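Local coordinates for protein purine nucleoside phosphorylase (Grouper iridovirus, PDB 3KHS) that probably catalyses the phosphate-dependent cleavage of purine nucleosides to free base and ribose 1-phosphate in purine salvage, at residues H132-G137 with T218-I223; F82-G87 with C191-S196; I107-N112 with R231-S236; G115-S120 with D212-S217; V76-R81 with F95-F100. All blocks are in the same frame, centred on the assembly; numbering follows the deposited sequence.

Interaction 1. Residues H132-G137 with T218-I223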
# COMPACT_ATOMS: atom_id res chain seq x y z
N HIS B 132 -1.71 -16.20 6.09
CA HIS B 132 -1.01 -14.91 6.18
C HIS B 132 -1.89 -13.74 5.79
O HIS B 132 -3.00 -13.91 5.27
CB HIS B 132 0.30 -14.88 5.34
CG HIS B 132 0.09 -14.77 3.85
ND1 HIS B 132 0.84 -15.49 2.94
CD2 HIS B 132 -0.81 -14.05 3.11
CE1 HIS B 132 0.41 -15.24 1.71
NE2 HIS B 132 -0.59 -14.37 1.79
N ILE B 133 -1.39 -12.55 6.09
CA ILE B 133 -2.04 -11.29 5.76
C ILE B 133 -0.91 -10.50 5.11
O ILE B 133 0.02 -10.06 5.79
CB ILE B 133 -2.51 -10.52 6.99
CG1 ILE B 133 -3.60 -11.29 7.72
CG2 ILE B 133 -3.06 -9.17 6.57
CD1 ILE B 133 -3.88 -10.73 9.11
N ASN B 134 -0.98 -10.36 3.78
CA ASN B 134 0.05 -9.65 3.03
C ASN B 134 -0.37 -8.24 2.64
O ASN B 134 -0.90 -7.99 1.56
CB ASN B 134 0.42 -10.45 1.78
CG ASN B 134 1.63 -9.89 1.08
OD1 ASN B 134 2.59 -9.54 1.73
ND2 ASN B 134 1.59 -9.82 -0.26
N LEU B 135 -0.14 -7.30 3.55
CA LEU B 135 -0.54 -5.91 3.28
C LEU B 135 0.03 -5.30 2.00
O LEU B 135 -0.71 -4.74 1.22
CB LEU B 135 -0.19 -5.04 4.49
CG LEU B 135 -0.88 -5.51 5.80
CD1 LEU B 135 -0.29 -4.74 6.96
CD2 LEU B 135 -2.42 -5.31 5.73
N PRO B 136 1.33 -5.44 1.74
CA PRO B 136 1.84 -4.84 0.50
C PRO B 136 1.17 -5.40 -0.75
O PRO B 136 0.97 -4.69 -1.74
CB PRO B 136 3.32 -5.19 0.52
CG PRO B 136 3.63 -5.33 1.97
CD PRO B 136 2.41 -6.03 2.54
N GLY B 137 0.82 -6.69 -0.70
CA GLY B 137 0.20 -7.34 -1.84
C GLY B 137 -1.25 -6.94 -2.08
O GLY B 137 -1.82 -7.20 -3.15
N THR B 218 8.40 -13.68 3.52
CA THR B 218 7.63 -14.93 3.39
C THR B 218 6.33 -14.95 2.61
O THR B 218 6.16 -15.77 1.73
CB THR B 218 7.35 -15.48 4.79
OG1 THR B 218 8.61 -15.75 5.44
CG2 THR B 218 6.50 -16.77 4.75
N ALA B 219 5.40 -14.05 2.94
CA ALA B 219 4.10 -14.03 2.27
C ALA B 219 4.16 -13.89 0.76
O ALA B 219 3.49 -14.63 0.05
CB ALA B 219 3.20 -12.92 2.86
N PRO B 220 4.93 -12.89 0.24
CA PRO B 220 4.97 -12.77 -1.21
C PRO B 220 5.64 -13.99 -1.83
O PRO B 220 5.30 -14.36 -2.94
CB PRO B 220 5.76 -11.46 -1.45
CG PRO B 220 6.63 -11.39 -0.28
CD PRO B 220 5.68 -11.79 0.85
N GLU B 221 6.57 -14.62 -1.12
CA GLU B 221 7.23 -15.80 -1.65
C GLU B 221 6.28 -17.00 -1.74
O GLU B 221 6.34 -17.76 -2.71
CB GLU B 221 8.44 -16.15 -0.79
CG GLU B 221 9.59 -15.17 -0.91
CD GLU B 221 10.31 -15.01 0.42
OE1 GLU B 221 9.92 -14.13 1.21
OE2 GLU B 221 11.24 -15.80 0.68
N THR B 222 5.41 -17.17 -0.75
CA THR B 222 4.47 -18.30 -0.80
C THR B 222 3.36 -18.03 -1.80
O THR B 222 2.75 -18.96 -2.32
CB THR B 222 3.85 -18.61 0.59
OG1 THR B 222 3.07 -17.48 1.04
CG2 THR B 222 4.95 -18.89 1.60
N ILE B 223 3.07 -16.76 -2.06
CA ILE B 223 2.03 -16.46 -3.04
C ILE B 223 2.54 -16.95 -4.40
O ILE B 223 1.80 -17.55 -5.17
CB ILE B 223 1.78 -14.95 -3.19
CG1 ILE B 223 1.07 -14.40 -1.95
CG2 ILE B 223 0.95 -14.69 -4.47
CD1 ILE B 223 0.91 -12.88 -2.00
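His-132 and Asn-134, on strand 132-134, face Ala-219 and Ile-223 on the first turn of helix 219-227; the axes of 132-134 and 219-223 come within 9.2 Å at an angle of 102°. Ala-219 CB touches both strand side chains. It sits over one face of the His-132 ring, 3.7 Å from the centroid, in a CH-pi contact displaced toward the rim. Thr-222 OG1 lies in the plane of that ring at its edge, 3.5 Å from His-132 ND1. Both polar atoms are hydrogen-bonded to the hydroxyl of Tyr-163, which ties strand and helix together indirectly. The Ile-223 side chain crosses that of His-132 at about a right angle, with CG1 at the ring edge, 3.8 Å from His-132 CE1. Asn-134 CG, anti to the backbone N (chi1 -171°), is placed 3.8 Å from Ala-219 CB. Its OD1 rests 3.6 Å from the same Ala-219 CB, and its ND2 lies 3.6 Å from Ile-223 CD1. No hydrogen bond joins the two segments directly. On the strand, His-132 O and Asn-134 N bond to Thr-199 and Glu-202 of a second subunit. This is helix-on-sheet packing of the alpha/beta phosphorylase fold, here next to a subunit interface.

Interaction 2. Residues F82-G87 with C191-S196. With PO4 (phosphate ion), chain G.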
# COMPACT_ATOMS: atom_id res chain seq x y z
N PHE B 82 15.47 -12.26 -0.22
CA PHE B 82 15.36 -10.87 -0.63
C PHE B 82 14.06 -10.28 -0.07
O PHE B 82 13.05 -10.98 -0.02
CB PHE B 82 15.38 -10.79 -2.18
CG PHE B 82 16.66 -11.29 -2.77
CD1 PHE B 82 17.83 -10.55 -2.65
CD2 PHE B 82 16.74 -12.57 -3.31
CE1 PHE B 82 19.07 -11.08 -3.04
CE2 PHE B 82 17.99 -13.12 -3.71
CZ PHE B 82 19.15 -12.37 -3.57
N HIS B 83 14.09 -9.01 0.34
CA HIS B 83 12.89 -8.37 0.91
C HIS B 83 12.54 -7.07 0.23
O HIS B 83 13.43 -6.32 -0.21
CB HIS B 83 13.07 -7.98 2.39
CG HIS B 83 13.72 -9.03 3.23
ND1 HIS B 83 15.07 -9.29 3.18
CD2 HIS B 83 13.21 -9.85 4.18
CE1 HIS B 83 15.37 -10.24 4.05
NE2 HIS B 83 14.26 -10.60 4.67
N LEU B 84 11.24 -6.77 0.23
CA LEU B 84 10.76 -5.49 -0.30
C LEU B 84 11.48 -4.29 0.30
O LEU B 84 11.78 -3.33 -0.42
CB LEU B 84 9.27 -5.29 -0.02
CG LEU B 84 8.40 -5.72 -1.19
CD1 LEU B 84 8.57 -7.22 -1.36
CD2 LEU B 84 6.91 -5.36 -0.93
N TYR B 85 11.79 -4.33 1.59
CA TYR B 85 12.44 -3.18 2.21
C TYR B 85 13.85 -2.88 1.71
O TYR B 85 14.37 -1.78 1.97
CB TYR B 85 12.44 -3.28 3.77
CG TYR B 85 13.30 -4.38 4.34
CD1 TYR B 85 12.71 -5.52 4.91
CD2 TYR B 85 14.69 -4.31 4.28
CE1 TYR B 85 13.50 -6.58 5.42
CE2 TYR B 85 15.49 -5.35 4.77
CZ TYR B 85 14.88 -6.49 5.35
OH TYR B 85 15.64 -7.49 5.91
N GLU B 86 14.47 -3.82 1.00
CA GLU B 86 15.81 -3.53 0.50
C GLU B 86 15.72 -2.71 -0.76
O GLU B 86 16.71 -2.17 -1.23
CB GLU B 86 16.60 -4.80 0.20
CG GLU B 86 16.80 -5.70 1.36
CD GLU B 86 17.32 -7.03 0.89
OE1 GLU B 86 18.49 -7.08 0.45
OE2 GLU B 86 16.57 -8.02 0.95
N GLY B 87 14.53 -2.63 -1.34
CA GLY B 87 14.38 -1.87 -2.56
C GLY B 87 13.92 -2.71 -3.74
O GLY B 87 13.63 -2.16 -4.80
N CYS B 191 2.43 -9.92 7.01
CA CYS B 191 3.57 -9.38 6.31
C CYS B 191 3.42 -7.88 6.03
O CYS B 191 2.40 -7.44 5.47
CB CYS B 191 3.76 -10.11 4.97
SG CYS B 191 5.20 -9.51 4.05
N VAL B 192 4.43 -7.11 6.41
CA VAL B 192 4.43 -5.65 6.16
C VAL B 192 5.68 -5.30 5.38
O VAL B 192 6.63 -6.10 5.32
CB VAL B 192 4.45 -4.83 7.47
CG1 VAL B 192 3.15 -5.06 8.22
CG2 VAL B 192 5.68 -5.23 8.32
N ASN B 193 5.70 -4.11 4.80
CA ASN B 193 6.85 -3.70 4.02
C ASN B 193 8.16 -3.57 4.77
O ASN B 193 9.20 -4.06 4.32
CB ASN B 193 6.57 -2.38 3.31
CG ASN B 193 7.50 -2.17 2.13
OD1 ASN B 193 7.17 -2.54 1.01
ND2 ASN B 193 8.69 -1.62 2.39
N GLY B 194 8.13 -2.92 5.93
CA GLY B 194 9.36 -2.68 6.66
C GLY B 194 10.04 -1.46 5.99
O GLY B 194 9.47 -0.84 5.07
N PRO B 195 11.28 -1.14 6.36
CA PRO B 195 12.09 -1.82 7.37
C PRO B 195 11.85 -1.27 8.78
O PRO B 195 12.37 -1.81 9.74
CB PRO B 195 13.53 -1.57 6.89
CG PRO B 195 13.45 -0.23 6.27
CD PRO B 195 12.12 -0.27 5.51
N SER B 196 11.09 -0.19 8.91
CA SER B 196 10.81 0.36 10.23
C SER B 196 9.76 -0.50 10.92
O SER B 196 8.83 -0.99 10.28
CB SER B 196 10.27 1.76 10.12
OG SER B 196 9.12 1.71 9.28
P PO4 G . 13.34 -12.66 7.71
O1 PO4 G . 13.64 -13.88 8.50
O2 PO4 G . 13.87 -12.82 6.32
O3 PO4 G . 11.86 -12.46 7.64
O4 PO4 G . 13.97 -11.48 8.36
O HOH W 1 10.10 -6.29 3.08
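Two loops beside the phosphate site of this phosphorylase fold meet where Leu-84 and Tyr-85 touch Asn-193 and Pro-195. The first loop carries His-83, whose NE2 donates to O2 of the bound phosphate at 2.8 Å. This is consistent with a phosphate-binding pocket. The other ring nitrogen, ND1, donates in the ring plane to Glu-86 OE2 at 3.0 Å, a His-carboxylate pair. His-83 N reaches the same oxygen from the opposite face of the carboxylate, so OE2 is gripped twice and the imidazole is held. Tyr-85 OH lies over the centre of the imidazole, 3.3 Å above its plane. Across the contact, Tyr-85 CB packs 3.5 Å from Pro-195 CD, while Asn-193 O lies in the plane of the tyrosine ring at its edge. The ring also meets Phe-156 of the third subunit of the assembly edge-to-face. Leu-84 crosses Asn-193 at about a right angle, with Leu-84 CD2 3.4 Å from Asn-193 OD1. Asn-193 ND2 donates almost straight to Gly-194 O at 2.9 Å, next to the cis peptide before Pro-195. One water bridges the loops: it accepts from Tyr-85 N at 3.0 Å and donates to Asn-193 O at 2.7 Å.

Interaction 3. Residues I107-N112 with R231-S236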
# COMPACT_ATOMS: atom_id res chain seq x y z
N ILE B 107 8.13 -28.98 -3.18
CA ILE B 107 7.79 -28.51 -1.85
C ILE B 107 8.80 -27.47 -1.39
O ILE B 107 10.01 -27.64 -1.60
CB ILE B 107 7.77 -29.67 -0.85
CG1 ILE B 107 6.69 -30.68 -1.25
CG2 ILE B 107 7.55 -29.14 0.56
CD1 ILE B 107 6.76 -32.00 -0.47
N VAL B 108 8.32 -26.39 -0.79
CA VAL B 108 9.22 -25.36 -0.29
C VAL B 108 9.01 -25.14 1.22
O VAL B 108 7.88 -24.96 1.68
CB VAL B 108 9.02 -24.04 -1.05
CG1 VAL B 108 9.88 -22.92 -0.42
CG2 VAL B 108 9.37 -24.21 -2.53
N VAL B 109 10.10 -25.18 1.98
CA VAL B 109 10.03 -24.98 3.43
C VAL B 109 10.70 -23.62 3.71
O VAL B 109 11.92 -23.46 3.51
CB VAL B 109 10.82 -26.07 4.21
CG1 VAL B 109 10.71 -25.81 5.72
CG2 VAL B 109 10.29 -27.48 3.88
N LEU B 110 9.91 -22.65 4.17
CA LEU B 110 10.39 -21.30 4.47
C LEU B 110 10.51 -21.06 5.97
O LEU B 110 9.71 -21.55 6.75
CB LEU B 110 9.42 -20.24 3.93
CG LEU B 110 8.72 -20.10 2.57
CD1 LEU B 110 9.60 -19.42 1.58
CD2 LEU B 110 8.24 -21.45 2.08
N THR B 111 11.51 -20.29 6.37
CA THR B 111 11.70 -19.93 7.76
C THR B 111 11.93 -18.42 7.81
O THR B 111 12.33 -17.81 6.80
CB THR B 111 12.93 -20.62 8.36
OG1 THR B 111 14.11 -20.17 7.68
CG2 THR B 111 12.79 -22.13 8.28
N ASN B 112 11.65 -17.81 8.96
CA ASN B 112 11.88 -16.38 9.13
C ASN B 112 11.90 -16.08 10.62
O ASN B 112 11.54 -16.92 11.44
CB ASN B 112 10.81 -15.55 8.45
CG ASN B 112 9.42 -15.73 9.05
OD1 ASN B 112 9.25 -15.67 10.27
ND2 ASN B 112 8.42 -15.93 8.20
N ARG B 231 4.07 -26.73 -3.05
CA ARG B 231 3.43 -26.79 -1.75
C ARG B 231 4.32 -26.06 -0.75
O ARG B 231 5.54 -26.20 -0.78
CB ARG B 231 3.22 -28.25 -1.35
CG ARG B 231 2.29 -29.00 -2.29
CD ARG B 231 2.37 -30.48 -2.06
NE ARG B 231 1.72 -30.90 -0.81
CZ ARG B 231 2.02 -32.02 -0.18
NH1 ARG B 231 2.95 -32.84 -0.66
NH2 ARG B 231 1.39 -32.34 0.95
N CYS B 232 3.69 -25.29 0.13
CA CYS B 232 4.44 -24.51 1.12
C CYS B 232 4.25 -24.80 2.59
O CYS B 232 3.15 -25.11 3.05
CB CYS B 232 4.14 -23.03 0.92
SG CYS B 232 4.38 -22.49 -0.76
N LEU B 233 5.35 -24.66 3.31
CA LEU B 233 5.37 -24.80 4.75
C LEU B 233 6.26 -23.64 5.20
O LEU B 233 7.33 -23.42 4.64
CB LEU B 233 5.98 -26.11 5.17
CG LEU B 233 6.44 -26.10 6.62
CD1 LEU B 233 5.21 -25.91 7.54
CD2 LEU B 233 7.23 -27.38 6.95
N ALA B 234 5.80 -22.89 6.19
CA ALA B 234 6.59 -21.78 6.70
C ALA B 234 6.57 -21.82 8.22
O ALA B 234 5.52 -22.02 8.82
CB ALA B 234 6.02 -20.47 6.20
N VAL B 235 7.74 -21.65 8.82
CA VAL B 235 7.88 -21.65 10.27
C VAL B 235 8.58 -20.35 10.73
O VAL B 235 9.71 -20.08 10.31
CB VAL B 235 8.72 -22.87 10.76
CG1 VAL B 235 8.97 -22.78 12.28
CG2 VAL B 235 8.01 -24.18 10.43
N SER B 236 7.93 -19.57 11.59
CA SER B 236 8.54 -18.35 12.11
C SER B 236 9.18 -18.59 13.47
O SER B 236 8.62 -19.26 14.34
CB SER B 236 7.48 -17.23 12.30
OG SER B 236 6.95 -16.73 11.10
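Ile-107 and Arg-231 pair at one end of this contact, Asn-112 and Ser-236 at the other, and each pair includes a flat group. The guanidinium of Arg-231 is approached obliquely by Ile-107 CD1, 3.9 Å from NH1. The two side chains lie side by side and point the same way. The charge of Arg-231 is met outside the contact by salt bridges to Asp-164 and Glu-282. The amide of Asn-112 takes a hydrogen bond from Ser-236 OG on OD1, 2.7 Å long, with the donor tilted 16° from the carbonyl plane. Asn-112 CG stands between its own backbone N and carbonyl carbon (chi1 65°), which puts it 3.4 Å from Ser-236 OG. Asn-112 ND2 is hydrogen-bonded to Thr-218 OG1. Between these ends run two neighbouring parallel strands of the central mixed sheet, 17° apart in direction. They are in register from Ile-107 with Arg-231 to Asn-112 with Ser-236. Val-108 N donates to Arg-231 O at 2.8 Å, and Val-108 O accepts from Leu-233 N. Leu-110 repeats the pattern with Leu-233 O and Val-235 N. The last bond, Asn-112 N to Val-235 O, is longer at 3.3 Å. Ile-107, Val-109 and Thr-111 turn their backbone bonds to strand 24-28 instead. On the face with Val-109 and Leu-233, Val-109 CG1 lies 4.0 Å from Leu-233 CD2, and helices 257-279 and 165-178 pack over this side. On the face with Leu-110 and Ala-234, the two CB atoms are 4.1 Å apart, and Leu-110 and Cys-232 meet helix 219-227.

Interaction 4. Residues G115-S120 with D212-S217. With PO4 (phosphate ion), chain G.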
# COMPACT_ATOMS: atom_id res chain seq x y z
N GLY B 115 8.17 -11.00 14.93
CA GLY B 115 7.78 -10.46 16.21
C GLY B 115 6.44 -11.05 16.59
O GLY B 115 5.50 -11.03 15.79
N GLY B 116 6.35 -11.61 17.80
CA GLY B 116 5.10 -12.20 18.23
C GLY B 116 4.11 -11.17 18.78
O GLY B 116 4.48 -10.30 19.54
N LEU B 117 2.85 -11.29 18.37
CA LEU B 117 1.79 -10.41 18.81
C LEU B 117 0.87 -11.23 19.72
O LEU B 117 0.26 -10.70 20.65
CB LEU B 117 1.02 -9.90 17.59
CG LEU B 117 1.85 -8.99 16.66
CD1 LEU B 117 1.24 -8.92 15.29
CD2 LEU B 117 1.96 -7.58 17.27
N ASN B 118 0.78 -12.54 19.46
CA ASN B 118 -0.05 -13.44 20.25
C ASN B 118 0.41 -13.47 21.71
O ASN B 118 1.55 -13.83 22.00
CB ASN B 118 -0.00 -14.85 19.66
CG ASN B 118 -1.05 -15.77 20.26
OD1 ASN B 118 -1.04 -16.07 21.45
ND2 ASN B 118 -1.97 -16.22 19.44
N PRO B 119 -0.49 -13.15 22.64
CA PRO B 119 -0.22 -13.12 24.09
C PRO B 119 0.53 -14.31 24.67
O PRO B 119 1.25 -14.16 25.64
CB PRO B 119 -1.62 -13.01 24.70
CG PRO B 119 -2.44 -12.39 23.61
CD PRO B 119 -1.93 -13.05 22.36
N SER B 120 0.35 -15.49 24.09
CA SER B 120 1.00 -16.66 24.65
C SER B 120 2.35 -17.04 24.04
O SER B 120 2.98 -18.00 24.45
CB SER B 120 0.06 -17.86 24.58
OG SER B 120 -0.39 -18.02 23.25
N ASP B 212 -0.92 -13.02 14.48
CA ASP B 212 -0.29 -13.68 15.60
C ASP B 212 1.18 -13.30 15.66
O ASP B 212 1.81 -13.35 16.73
CB ASP B 212 -0.39 -15.20 15.47
CG ASP B 212 -1.80 -15.71 15.68
OD1 ASP B 212 -2.33 -15.59 16.82
OD2 ASP B 212 -2.37 -16.21 14.69
N ALA B 213 1.73 -12.94 14.51
CA ALA B 213 3.13 -12.54 14.43
C ALA B 213 3.28 -11.63 13.21
O ALA B 213 2.46 -11.70 12.28
CB ALA B 213 4.04 -13.78 14.30
N VAL B 214 4.30 -10.77 13.22
CA VAL B 214 4.53 -9.84 12.11
C VAL B 214 5.98 -9.86 11.66
O VAL B 214 6.90 -9.88 12.48
CB VAL B 214 4.15 -8.39 12.51
CG1 VAL B 214 4.95 -7.95 13.72
CG2 VAL B 214 4.37 -7.45 11.35
N GLY B 215 6.16 -9.90 10.35
CA GLY B 215 7.50 -9.90 9.78
C GLY B 215 7.52 -9.20 8.42
O GLY B 215 6.49 -8.76 7.94
N MET B 216 8.67 -9.12 7.78
CA MET B 216 8.73 -8.40 6.51
C MET B 216 9.06 -9.27 5.30
O MET B 216 9.68 -8.78 4.33
CB MET B 216 9.71 -7.24 6.64
CG MET B 216 9.43 -6.30 7.85
SD MET B 216 10.89 -5.37 8.34
CE MET B 216 10.31 -4.51 9.80
N SER B 217 8.62 -10.53 5.32
CA SER B 217 8.90 -11.45 4.22
C SER B 217 7.93 -12.60 4.13
O SER B 217 6.78 -12.50 4.56
CB SER B 217 10.29 -12.06 4.38
OG SER B 217 10.30 -12.97 5.46
P PO4 G . 13.34 -12.66 7.71
O1 PO4 G . 13.64 -13.88 8.50
O2 PO4 G . 13.87 -12.82 6.32
O3 PO4 G . 11.86 -12.46 7.64
O4 PO4 G . 13.97 -11.48 8.36
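One carbonyl oxygen, Asp-212 O, accepts from two successive backbone amides, Leu-117 N at 2.8 Å and Asn-118 N at 3.0 Å. Both donors come from the same face of its carbonyl plane, Leu-117 N standing 45° out of it. This double grip closes a short antiparallel pair in the central mixed sheet, where strand 107-116 ends beside strand 213-215. Gly-115 and Val-214 form its hydrogen-bonded pair, with Gly-115 N 3.0 Å from Val-214 O and Val-214 N 2.8 Å from Gly-115 O. Gly-116 and Ala-213 form the non-hydrogen-bonded pair that follows. Beyond the strands, the side chains of Asn-118 and Asp-212 run side by side in the same direction. Asn-118 ND2 donates to Asp-212 OD1 at 2.7 Å, on the anti side of the carboxylate and 30° out of its plane. Asp-212 OD2 is bound by Val-188 N. Asn-118 OD1 accepts from Ser-120 N on a lone pair, an Asx turn, and also from Ser-120 OG, so both ends of the amide are fixed. Leu-117 CD1 packs 4.1 Å from Val-214 CB, and the Leu-117 side chain also touches Cys-203, which is disulfide-bonded to Cys-246. The far end of 212-217 reaches the bound phosphate, where Ser-217 OG donates to O3 at 2.7 Å.

Interaction 5. Residues V76-R81 with F95-F100. With PO4 (phosphate ion), chain G.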
# COMPACT_ATOMS: atom_id res chain seq x y z
N VAL B 76 17.48 -27.90 -2.46
CA VAL B 76 18.15 -26.67 -2.85
C VAL B 76 17.81 -25.76 -1.67
O VAL B 76 16.65 -25.65 -1.28
CB VAL B 76 17.61 -26.06 -4.19
CG1 VAL B 76 16.14 -25.90 -4.14
CG2 VAL B 76 18.25 -24.70 -4.41
N CYS B 77 18.83 -25.14 -1.07
CA CYS B 77 18.63 -24.29 0.08
C CYS B 77 19.14 -22.87 -0.13
O CYS B 77 20.29 -22.67 -0.50
CB CYS B 77 19.33 -24.88 1.30
SG CYS B 77 19.37 -23.80 2.79
N MET B 78 18.26 -21.90 0.11
CA MET B 78 18.59 -20.48 0.01
C MET B 78 19.14 -20.03 1.35
O MET B 78 18.43 -20.08 2.35
CB MET B 78 17.33 -19.66 -0.32
CG MET B 78 16.96 -19.55 -1.84
SD MET B 78 15.51 -18.54 -2.20
CE MET B 78 16.16 -16.88 -2.15
N LYS B 79 20.40 -19.62 1.38
CA LYS B 79 20.99 -19.09 2.60
C LYS B 79 20.91 -17.57 2.46
O LYS B 79 21.86 -16.93 2.04
CB LYS B 79 22.46 -19.54 2.75
CG LYS B 79 22.60 -20.94 3.35
CD LYS B 79 24.03 -21.29 3.69
CE LYS B 79 24.49 -20.61 4.97
NZ LYS B 79 25.75 -21.25 5.51
N GLY B 80 19.74 -17.02 2.79
CA GLY B 80 19.53 -15.59 2.68
C GLY B 80 18.42 -15.40 1.67
O GLY B 80 18.34 -16.17 0.71
N ARG B 81 17.56 -14.41 1.88
CA ARG B 81 16.47 -14.16 0.94
C ARG B 81 16.45 -12.68 0.56
O ARG B 81 17.34 -11.95 0.96
CB ARG B 81 15.14 -14.58 1.57
CG ARG B 81 14.83 -13.92 2.94
CD ARG B 81 13.35 -13.58 3.05
NE ARG B 81 12.53 -14.78 2.99
CZ ARG B 81 12.40 -15.65 3.98
NH1 ARG B 81 13.03 -15.44 5.15
NH2 ARG B 81 11.64 -16.73 3.81
N PHE B 95 11.83 -13.72 -7.27
CA PHE B 95 12.39 -14.35 -8.46
C PHE B 95 12.97 -15.73 -8.11
O PHE B 95 12.84 -16.68 -8.88
CB PHE B 95 13.48 -13.47 -9.09
CG PHE B 95 14.13 -14.07 -10.30
CD1 PHE B 95 13.41 -14.23 -11.48
CD2 PHE B 95 15.44 -14.54 -10.24
CE1 PHE B 95 13.97 -14.86 -12.59
CE2 PHE B 95 16.01 -15.16 -11.33
CZ PHE B 95 15.28 -15.32 -12.52
N PRO B 96 13.62 -15.86 -6.95
CA PRO B 96 14.17 -17.17 -6.59
C PRO B 96 13.08 -18.25 -6.47
O PRO B 96 13.35 -19.43 -6.69
CB PRO B 96 14.91 -16.89 -5.28
CG PRO B 96 15.32 -15.44 -5.40
CD PRO B 96 14.06 -14.81 -6.00
N MET B 97 11.86 -17.86 -6.12
CA MET B 97 10.78 -18.85 -6.04
C MET B 97 10.42 -19.34 -7.43
O MET B 97 10.04 -20.51 -7.61
CB MET B 97 9.49 -18.28 -5.41
CG MET B 97 9.51 -18.19 -3.89
SD MET B 97 9.85 -19.72 -3.05
CE MET B 97 11.62 -19.52 -2.68
N ARG B 98 10.50 -18.45 -8.42
CA ARG B 98 10.19 -18.85 -9.78
C ARG B 98 11.32 -19.78 -10.23
O ARG B 98 11.08 -20.77 -10.92
CB ARG B 98 10.06 -17.61 -10.67
CG ARG B 98 8.83 -16.78 -10.36
CD ARG B 98 8.62 -15.63 -11.34
NE ARG B 98 7.38 -14.89 -11.07
CZ ARG B 98 7.22 -13.99 -10.09
NH1 ARG B 98 8.22 -13.71 -9.29
NH2 ARG B 98 6.06 -13.37 -9.92
N VAL B 99 12.55 -19.49 -9.80
CA VAL B 99 13.69 -20.33 -10.14
C VAL B 99 13.48 -21.73 -9.50
O VAL B 99 13.65 -22.75 -10.17
CB VAL B 99 15.00 -19.68 -9.64
CG1 VAL B 99 16.16 -20.62 -9.78
CG2 VAL B 99 15.27 -18.39 -10.43
N PHE B 100 13.11 -21.77 -8.22
CA PHE B 100 12.84 -23.03 -7.55
C PHE B 100 11.90 -23.86 -8.41
O PHE B 100 12.15 -25.03 -8.64
CB PHE B 100 12.17 -22.80 -6.19
CG PHE B 100 13.13 -22.69 -5.03
CD1 PHE B 100 14.44 -22.27 -5.23
CD2 PHE B 100 12.71 -22.93 -3.75
CE1 PHE B 100 15.28 -22.10 -4.18
CE2 PHE B 100 13.56 -22.76 -2.66
CZ PHE B 100 14.84 -22.35 -2.88
P PO4 G . 13.34 -12.66 7.71
O1 PO4 G . 13.64 -13.88 8.50
O2 PO4 G . 13.87 -12.82 6.32
O3 PO4 G . 11.86 -12.46 7.64
O4 PO4 G . 13.97 -11.48 8.36
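Met-78 and Val-76 from the strand meet Phe-100 and Pro-96 from the helix in the tightly packed part of this contact. The axes of 76-79 and 95-100 are 11.0 Å apart at their closest, and side chains alone bridge strand and helix. The Phe-100 ring is sandwiched. Val-76 CG1 lies over one face, 4.0 Å from the centroid and 16° off the ring normal, a CH-pi contact. Met-97 CE, from the same helix, lies over the opposite face, 3.7 Å above the plane and offset toward the rim. The Met-78 side chain crosses that of Phe-100 obliquely. Its CG is 3.7 Å from Phe-100 CZ, and its SD is 4.6 Å from the ring centroid, a Met-aromatic contact. The methionine chain then bends at chi3 (81°), which places CE 3.4 Å from Pro-96 CB. No hydrogen bond joins the segments. The other end is looser. Lys-79 and Gly-80 do not touch 95-100 and are partly exposed. Arg-81 leaves this packing for the bound phosphate, donating from NH1 to O2 at 3.0 Å, while its NE forms a salt bridge with Glu-221. Strand 73-79 lies between strand 64-70, antiparallel to it, and strand 24-28, parallel to it. Helix 95-102 runs nearly antiparallel to the strand, with Phe-95, Arg-98 and Val-99 touching helix 3-15.

All five contacts belong to one alpha/beta domain built round a mixed sheet. Interaction 5 closes first along the chain; interaction 2 opens within interaction 5 and crosses it. Interaction 3 then opens and encloses both interaction 4, which shares strand 107-116, and interaction 1. Interactions 1 and 2 alternate along the chain; their centres are about 11 Å apart, and Ile-133 and Leu-135 probably hydrogen-bond to Cys-191. Interactions 4 and 5 lie on opposite sides of the chain's centre, their centres about 24 Å apart. Yet His-83, Ser-217 and Arg-81 all bind the same phosphate. The loops after strand 73-79 and before helix 219-227 thus meet at one pocket, consistent with a phosphorylase active site.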